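Side-chain contacts in MxaA (Stigmatella aurantiaca, PDB 4W4T), which carries as its terminal reductase domain an NADPH-binding Rossmann-fold unit that releases the finished chain in myxalamid polyketide and non-ribosomal peptide biosynthesis: residues E206-P211 and A225-R230; E172-A177 and R235-T240; T265-V270 and G414-P419. All blocks are in the same frame, centred on the assembly; numbering follows the deposited sequence.

Contact 1: residues E206-P211 and A225-R230; sequences EPLEGP and AEKLVR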
# COMPACT_ATOMS: atom_id res chain seq x y z
N GLU A 206 27.52 10.42 19.24
CA GLU A 206 26.41 10.54 20.18
C GLU A 206 25.76 9.19 20.39
O GLU A 206 25.40 8.52 19.42
CB GLU A 206 25.39 11.56 19.68
CG GLU A 206 24.30 11.86 20.70
CD GLU A 206 24.84 12.55 21.94
OE1 GLU A 206 25.88 13.25 21.84
OE2 GLU A 206 24.24 12.38 23.02
N PRO A 207 25.60 8.78 21.66
CA PRO A 207 24.93 7.52 22.01
C PRO A 207 23.52 7.46 21.45
O PRO A 207 22.87 8.51 21.29
CB PRO A 207 24.91 7.55 23.54
CG PRO A 207 26.04 8.43 23.92
CD PRO A 207 26.11 9.48 22.85
N LEU A 208 23.04 6.25 21.15
CA LEU A 208 21.67 6.07 20.70
C LEU A 208 20.71 6.39 21.83
O LEU A 208 20.95 6.00 22.98
CB LEU A 208 21.42 4.64 20.22
CG LEU A 208 22.02 4.21 18.88
CD1 LEU A 208 21.80 2.72 18.71
CD2 LEU A 208 21.39 4.99 17.75
N GLU A 209 19.63 7.07 21.49
CA GLU A 209 18.52 7.29 22.41
C GLU A 209 17.67 6.04 22.52
O GLU A 209 17.92 5.03 21.86
CB GLU A 209 17.65 8.46 21.96
CG GLU A 209 18.31 9.80 22.06
CD GLU A 209 17.41 10.92 21.56
OE1 GLU A 209 16.18 10.71 21.48
OE2 GLU A 209 17.94 11.99 21.21
N GLY A 210 16.63 6.13 23.35
CA GLY A 210 15.71 5.03 23.53
C GLY A 210 14.85 4.78 22.31
O GLY A 210 14.77 5.63 21.41
N PRO A 211 14.18 3.62 22.27
CA PRO A 211 13.46 3.16 21.09
C PRO A 211 12.20 3.97 20.77
O PRO A 211 11.77 3.96 19.62
CB PRO A 211 13.09 1.72 21.45
CG PRO A 211 13.05 1.69 22.93
CD PRO A 211 14.13 2.64 23.37
N ALA A 225 18.98 -3.73 15.44
CA ALA A 225 20.17 -4.34 14.84
C ALA A 225 21.45 -3.63 15.30
O ALA A 225 22.43 -4.29 15.68
CB ALA A 225 20.08 -4.33 13.32
N GLU A 226 21.44 -2.30 15.29
CA GLU A 226 22.66 -1.59 15.67
C GLU A 226 22.96 -1.78 17.15
O GLU A 226 24.13 -1.86 17.53
CB GLU A 226 22.56 -0.10 15.33
CG GLU A 226 23.93 0.53 15.02
CD GLU A 226 23.86 2.04 14.96
OE1 GLU A 226 23.62 2.57 13.86
OE2 GLU A 226 24.03 2.67 16.01
N LYS A 227 21.93 -1.88 17.98
CA LYS A 227 22.14 -2.21 19.40
C LYS A 227 22.86 -3.56 19.56
O LYS A 227 23.78 -3.68 20.37
CB LYS A 227 20.81 -2.24 20.16
CG LYS A 227 20.13 -0.89 20.27
CD LYS A 227 20.84 0.01 21.26
CE LYS A 227 20.37 -0.27 22.68
NZ LYS A 227 21.04 0.67 23.63
N LEU A 228 22.45 -4.55 18.78
CA LEU A 228 23.07 -5.87 18.84
C LEU A 228 24.54 -5.78 18.47
O LEU A 228 25.39 -6.37 19.12
CB LEU A 228 22.36 -6.86 17.91
CG LEU A 228 20.96 -7.29 18.35
CD1 LEU A 228 20.38 -8.25 17.33
CD2 LEU A 228 21.01 -7.94 19.72
N VAL A 229 24.82 -5.00 17.42
CA VAL A 229 26.18 -4.86 16.93
C VAL A 229 27.04 -4.12 17.96
O VAL A 229 28.19 -4.48 18.21
CB VAL A 229 26.20 -4.13 15.57
CG1 VAL A 229 27.63 -3.79 15.16
CG2 VAL A 229 25.56 -5.00 14.50
N ARG A 230 26.46 -3.10 18.58
CA ARG A 230 27.19 -2.38 19.63
C ARG A 230 27.53 -3.29 20.83
O ARG A 230 28.65 -3.23 21.36
CB ARG A 230 26.40 -1.15 20.08
CG ARG A 230 26.39 -0.07 19.00
CD ARG A 230 25.86 1.28 19.46
NE ARG A 230 25.82 2.18 18.30
CZ ARG A 230 26.87 2.87 17.87
NH1 ARG A 230 28.04 2.78 18.51
NH2 ARG A 230 26.77 3.64 16.79
O HOH W 1 19.72 3.18 23.74
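Leu208 sets one methyl group against three residues of helix 217-234, in the Rossmann-fold part of this reductase domain. The helix also carries Tyr218 and Lys222, which bind NADPH, in the YxxxK spacing of short-chain dehydrogenases. Segment 206-211 is part of the loop that runs from strand 185-188 to this helix.

The packing is made by CD1 of Leu208. Its apolar partner is CD of Lys227, 3.8 Å away. NE of Arg230, 4.1 Å from CD1, is a van der Waals neighbour of the methyl. CD1 also packs against OE2 of Glu226 at 3.5 Å, with CG and CD2 of the leucine near the same oxygen. The bend of Lys227 at chi2 (-74°) brings its CD to the methyl, and the bend at chi3 (-84°) turns CE and NZ on toward water 1. Val193 and Arg243 also touch the leucine.

The ionic part lies within the helix. Arg230 holds Glu226 side-on, one turn away. NE and NH2 both donate to OE2, which lies close to the guanidinium plane. Arg243 of strand 239-248 forms a further salt bridge to OE2, while Ser189 bonds OE1. NH2 of Arg230 also bonds Thr307. The nearby carboxylate probably eases the closeness of the two arginines.

Water links the backbone of the loop to the helix. Water 1 donates to O of Leu208 and accepts from NZ of Lys227 at 2.8 Å. In the salt bridge, NE of Arg230 stands 2.9 Å from OE2 of Glu226, on the anti side and 26° out of the carboxylate plane.

Contact 2: residues E172-A177 and R235-T240; sequences EILRLA and RGLPVT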
# COMPACT_ATOMS: atom_id res chain seq x y z
N GLU A 172 22.58 -13.40 13.50
CA GLU A 172 23.24 -14.58 12.94
C GLU A 172 24.61 -14.22 12.35
O GLU A 172 25.54 -15.02 12.38
CB GLU A 172 22.35 -15.24 11.88
CG GLU A 172 21.04 -15.79 12.47
CD GLU A 172 21.28 -16.77 13.62
OE1 GLU A 172 21.61 -17.95 13.35
OE2 GLU A 172 21.14 -16.36 14.80
N ILE A 173 24.72 -13.01 11.81
CA ILE A 173 26.00 -12.49 11.32
C ILE A 173 26.96 -12.36 12.48
O ILE A 173 28.14 -12.71 12.37
CB ILE A 173 25.81 -11.12 10.60
CG1 ILE A 173 25.22 -11.33 9.20
CG2 ILE A 173 27.14 -10.31 10.55
CD1 ILE A 173 26.15 -12.09 8.24
N LEU A 174 26.47 -11.86 13.61
CA LEU A 174 27.31 -11.75 14.80
C LEU A 174 27.73 -13.13 15.29
O LEU A 174 28.84 -13.32 15.77
CB LEU A 174 26.61 -10.99 15.92
CG LEU A 174 26.37 -9.51 15.59
CD1 LEU A 174 25.48 -8.84 16.65
CD2 LEU A 174 27.71 -8.77 15.46
N ARG A 175 26.82 -14.09 15.18
CA ARG A 175 27.13 -15.48 15.51
C ARG A 175 28.29 -16.01 14.66
O ARG A 175 29.21 -16.64 15.17
CB ARG A 175 25.88 -16.34 15.30
CG ARG A 175 25.94 -17.66 15.99
CD ARG A 175 24.67 -18.50 15.73
NE ARG A 175 23.43 -17.81 16.12
CZ ARG A 175 23.02 -17.64 17.38
NH1 ARG A 175 23.77 -18.05 18.40
NH2 ARG A 175 21.88 -17.03 17.62
N LEU A 176 28.22 -15.78 13.36
CA LEU A 176 29.28 -16.22 12.45
C LEU A 176 30.59 -15.51 12.77
O LEU A 176 31.67 -16.11 12.73
CB LEU A 176 28.85 -15.96 11.00
CG LEU A 176 29.87 -16.31 9.92
CD1 LEU A 176 30.05 -17.83 9.83
CD2 LEU A 176 29.46 -15.73 8.57
N ALA A 177 30.51 -14.23 13.09
CA ALA A 177 31.69 -13.42 13.38
C ALA A 177 32.39 -13.87 14.66
O ALA A 177 33.55 -13.54 14.88
CB ALA A 177 31.31 -11.94 13.48
N ARG A 235 31.64 -6.45 23.71
CA ARG A 235 32.18 -7.75 24.11
C ARG A 235 33.54 -8.05 23.47
O ARG A 235 34.16 -9.07 23.77
CB ARG A 235 31.18 -8.86 23.79
CG ARG A 235 29.91 -8.78 24.61
CD ARG A 235 28.94 -9.89 24.26
NE ARG A 235 27.65 -9.67 24.89
CZ ARG A 235 26.58 -10.44 24.71
NH1 ARG A 235 26.64 -11.49 23.91
NH2 ARG A 235 25.45 -10.14 25.34
N GLY A 236 34.00 -7.15 22.60
CA GLY A 236 35.34 -7.28 22.03
C GLY A 236 35.43 -7.63 20.55
O GLY A 236 36.53 -7.75 20.01
N LEU A 237 34.29 -7.82 19.90
CA LEU A 237 34.29 -7.98 18.45
C LEU A 237 34.72 -6.67 17.78
O LEU A 237 34.18 -5.61 18.11
CB LEU A 237 32.89 -8.38 17.94
CG LEU A 237 32.81 -8.72 16.45
CD1 LEU A 237 33.59 -10.00 16.16
CD2 LEU A 237 31.34 -8.86 16.02
N PRO A 238 35.69 -6.74 16.86
CA PRO A 238 36.05 -5.54 16.10
C PRO A 238 34.96 -5.21 15.10
O PRO A 238 34.63 -6.02 14.23
CB PRO A 238 37.35 -5.92 15.39
CG PRO A 238 37.86 -7.13 16.13
CD PRO A 238 36.62 -7.85 16.58
N VAL A 239 34.41 -4.00 15.22
CA VAL A 239 33.26 -3.59 14.43
C VAL A 239 33.46 -2.16 13.93
O VAL A 239 33.98 -1.33 14.65
CB VAL A 239 31.96 -3.63 15.26
CG1 VAL A 239 30.83 -3.01 14.52
CG2 VAL A 239 31.61 -5.08 15.66
N THR A 240 33.04 -1.90 12.70
CA THR A 240 32.83 -0.52 12.25
C THR A 240 31.34 -0.36 11.98
O THR A 240 30.68 -1.27 11.45
CB THR A 240 33.67 -0.18 11.00
OG1 THR A 240 33.09 -0.78 9.83
CG2 THR A 240 35.08 -0.69 11.15
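Leu237 turns its CG anti to the backbone N (chi1 -174°), and this carries both of its methyls to helix 159-177. Leu174 has CG anti to its own carbonyl carbon instead (chi1 -67°), and its CD2 meets one of them, CD2. CD2 of Leu174 and CD2 of Leu237 are 3.7 Å apart, with the two side chains crossing at a slant.

Ala177 lies one turn further along the helix. Its CB is 4.0 Å from CD2 of Leu237, and CD1 of Leu237 is equally near. The forked end of the leucine thus straddles the small alanine side chain. CD1 also lies 3.8 Å from O of Ala177, a van der Waals approach to the backbone. All three residues are buried. Leu228 and Ala232 of helix 217-234 press on Leu174, and Ala232 also touches Leu237.

Segment 235-240 is the turn between helix 217-234 and strand 239-248. Gly236 closes the helix with a Schellman motif. Its positive phi (111°) would jam a side chain against the preceding carbonyl. The chain then passes through Leu237 into the strand, which pairs in parallel with strand 185-188. The contact therefore packs the C-terminal end of helix 159-177 against the turn that leads from helix 217-234 into strand 239-248, in the Rossmann fold.

On another side of helix 159-177, Arg175 grips Glu172 side-on. NH2 of Arg175 donates to the syn lone pair of OE2 of Glu172, at 3.0 Å, and NE meets the same oxygen from above the carboxylate plane. Leu128 N bonds OE1 of Glu172.

No hydrogen bond or salt bridge joins the two segments. Their contact rests on van der Waals packing of buried hydrocarbon, and so probably on the hydrophobic effect.

Contact 3: residues T265-V270 and G414-P419; sequences TLKGCV and GFLKAP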
# COMPACT_ATOMS: atom_id res chain seq x y z
N THR A 265 9.18 9.75 -6.01
CA THR A 265 8.74 11.08 -5.65
C THR A 265 9.06 12.09 -6.75
O THR A 265 8.20 12.90 -7.13
CB THR A 265 9.39 11.50 -4.34
OG1 THR A 265 9.02 10.56 -3.33
CG2 THR A 265 8.95 12.89 -3.93
N LEU A 266 10.28 12.06 -7.27
CA LEU A 266 10.65 12.99 -8.34
C LEU A 266 9.79 12.79 -9.57
O LEU A 266 9.38 13.76 -10.20
CB LEU A 266 12.13 12.84 -8.71
CG LEU A 266 13.12 13.21 -7.61
CD1 LEU A 266 14.54 13.20 -8.16
CD2 LEU A 266 12.77 14.56 -6.99
N LYS A 267 9.53 11.54 -9.94
CA LYS A 267 8.71 11.28 -11.12
C LYS A 267 7.29 11.79 -10.90
O LYS A 267 6.69 12.35 -11.81
CB LYS A 267 8.69 9.80 -11.47
CG LYS A 267 7.76 9.47 -12.65
CD LYS A 267 7.93 8.02 -13.11
CE LYS A 267 7.08 7.71 -14.33
NZ LYS A 267 7.54 6.42 -14.99
N GLY A 268 6.78 11.60 -9.69
CA GLY A 268 5.46 12.11 -9.33
C GLY A 268 5.39 13.62 -9.48
O GLY A 268 4.43 14.15 -10.01
N CYS A 269 6.42 14.32 -9.01
CA CYS A 269 6.43 15.78 -9.13
C CYS A 269 6.45 16.18 -10.59
O CYS A 269 5.74 17.10 -11.00
CB CYS A 269 7.62 16.38 -8.39
SG CYS A 269 7.46 16.26 -6.60
N VAL A 270 7.26 15.49 -11.38
CA VAL A 270 7.37 15.81 -12.80
C VAL A 270 6.04 15.57 -13.51
O VAL A 270 5.56 16.43 -14.26
CB VAL A 270 8.49 14.99 -13.48
CG1 VAL A 270 8.37 15.05 -14.98
CG2 VAL A 270 9.83 15.55 -13.06
N GLY A 414 13.95 5.13 -19.71
CA GLY A 414 12.52 5.10 -19.97
C GLY A 414 11.67 5.30 -18.73
O GLY A 414 10.45 5.15 -18.78
N PHE A 415 12.30 5.65 -17.61
CA PHE A 415 11.57 5.90 -16.37
C PHE A 415 10.85 7.26 -16.43
O PHE A 415 9.73 7.41 -15.93
CB PHE A 415 12.53 5.83 -15.19
CG PHE A 415 11.87 5.99 -13.86
CD1 PHE A 415 11.10 4.97 -13.32
CD2 PHE A 415 12.04 7.15 -13.12
CE1 PHE A 415 10.49 5.12 -12.09
CE2 PHE A 415 11.44 7.30 -11.89
CZ PHE A 415 10.66 6.28 -11.37
N LEU A 416 11.49 8.23 -17.07
CA LEU A 416 10.92 9.56 -17.27
C LEU A 416 10.84 9.88 -18.76
O LEU A 416 11.71 9.49 -19.53
CB LEU A 416 11.77 10.64 -16.57
CG LEU A 416 11.86 10.73 -15.05
CD1 LEU A 416 12.82 11.87 -14.65
CD2 LEU A 416 10.48 10.96 -14.46
N LYS A 417 9.79 10.60 -19.14
CA LYS A 417 9.67 11.14 -20.49
C LYS A 417 10.63 12.33 -20.63
O LYS A 417 10.73 13.15 -19.72
CB LYS A 417 8.23 11.57 -20.76
CG LYS A 417 7.95 12.02 -22.19
CD LYS A 417 6.60 11.49 -22.70
CE LYS A 417 5.47 11.86 -21.74
NZ LYS A 417 4.86 13.19 -22.04
N ALA A 418 11.34 12.41 -21.75
CA ALA A 418 12.27 13.52 -21.98
C ALA A 418 11.52 14.85 -21.92
O ALA A 418 10.36 14.92 -22.29
CB ALA A 418 12.97 13.36 -23.33
N PRO A 419 12.18 15.90 -21.40
CA PRO A 419 11.53 17.21 -21.28
C PRO A 419 11.12 17.78 -22.62
O PRO A 419 11.82 17.54 -23.61
CB PRO A 419 12.61 18.08 -20.62
CG PRO A 419 13.89 17.32 -20.76
CD PRO A 419 13.53 15.88 -20.82
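The Phe415 ring offers one face to the side chain of Lys267. CD of the lysine lies over that face, offset toward the rim and 3.9 Å from the ring centroid, in a CH-pi contact. NZ stands over the same face, 4.4 Å from the centroid and 20° off the ring normal, which makes a cation-pi pair. Closer to the helix, CB of Lys267 is 3.7 Å from CE2 of the ring. Thr258 and Leu410 also touch the phenylalanine.

Lys267 crosses the ring with an extended chain. CG is anti to the backbone N (chi1 176°), and the later torsions are also near 180°. This reach brings NZ to O of Phe415, where it donates a short hydrogen bond of 2.6 Å. The bond lies in the carbonyl plane, with a C=O...N angle of 150°. One residue therefore receives the lysine at both its ring and its backbone. Glu353 offers NZ a long, weak ion pair.

Leu416 packs against the aliphatic part of the lysine. Its CD2 is 3.6 Å from CG of Lys267, and the two side chains run past each other in opposite directions. Leu407 and Leu410 of helix 400-412 also touch the leucine.

Gly414 ends helix 400-412 in a Schellman motif with positive phi. Phe415 and Leu416, just after the glycine, meet helix 261-272 at Lys267. Here the C-terminal tail is fastened to that helix, away from the annotated NADPH sites, by a lysine spanning an aromatic face and hydrogen-bonded to a backbone carbonyl.

Contacts 1 and 2 belong to the same Rossmann unit: helix 217-234 carries one side of contact 1 and packs on contact 2. They touch through Val229 and Val239, and along the chain contact 1 is nested inside the loop closed by contact 2. Contact 2 is fully buried and apolar. Contact 1 is partly buried and mixes one leucine with charges and a bridging water. Contact 3 lies on the opposite side of the chain's centre, with its own centre about 38 Å from that of contact 1 and 43 Å from that of contact 2. It is also partly buried, but it alone has a direct hydrogen bond between its two segments.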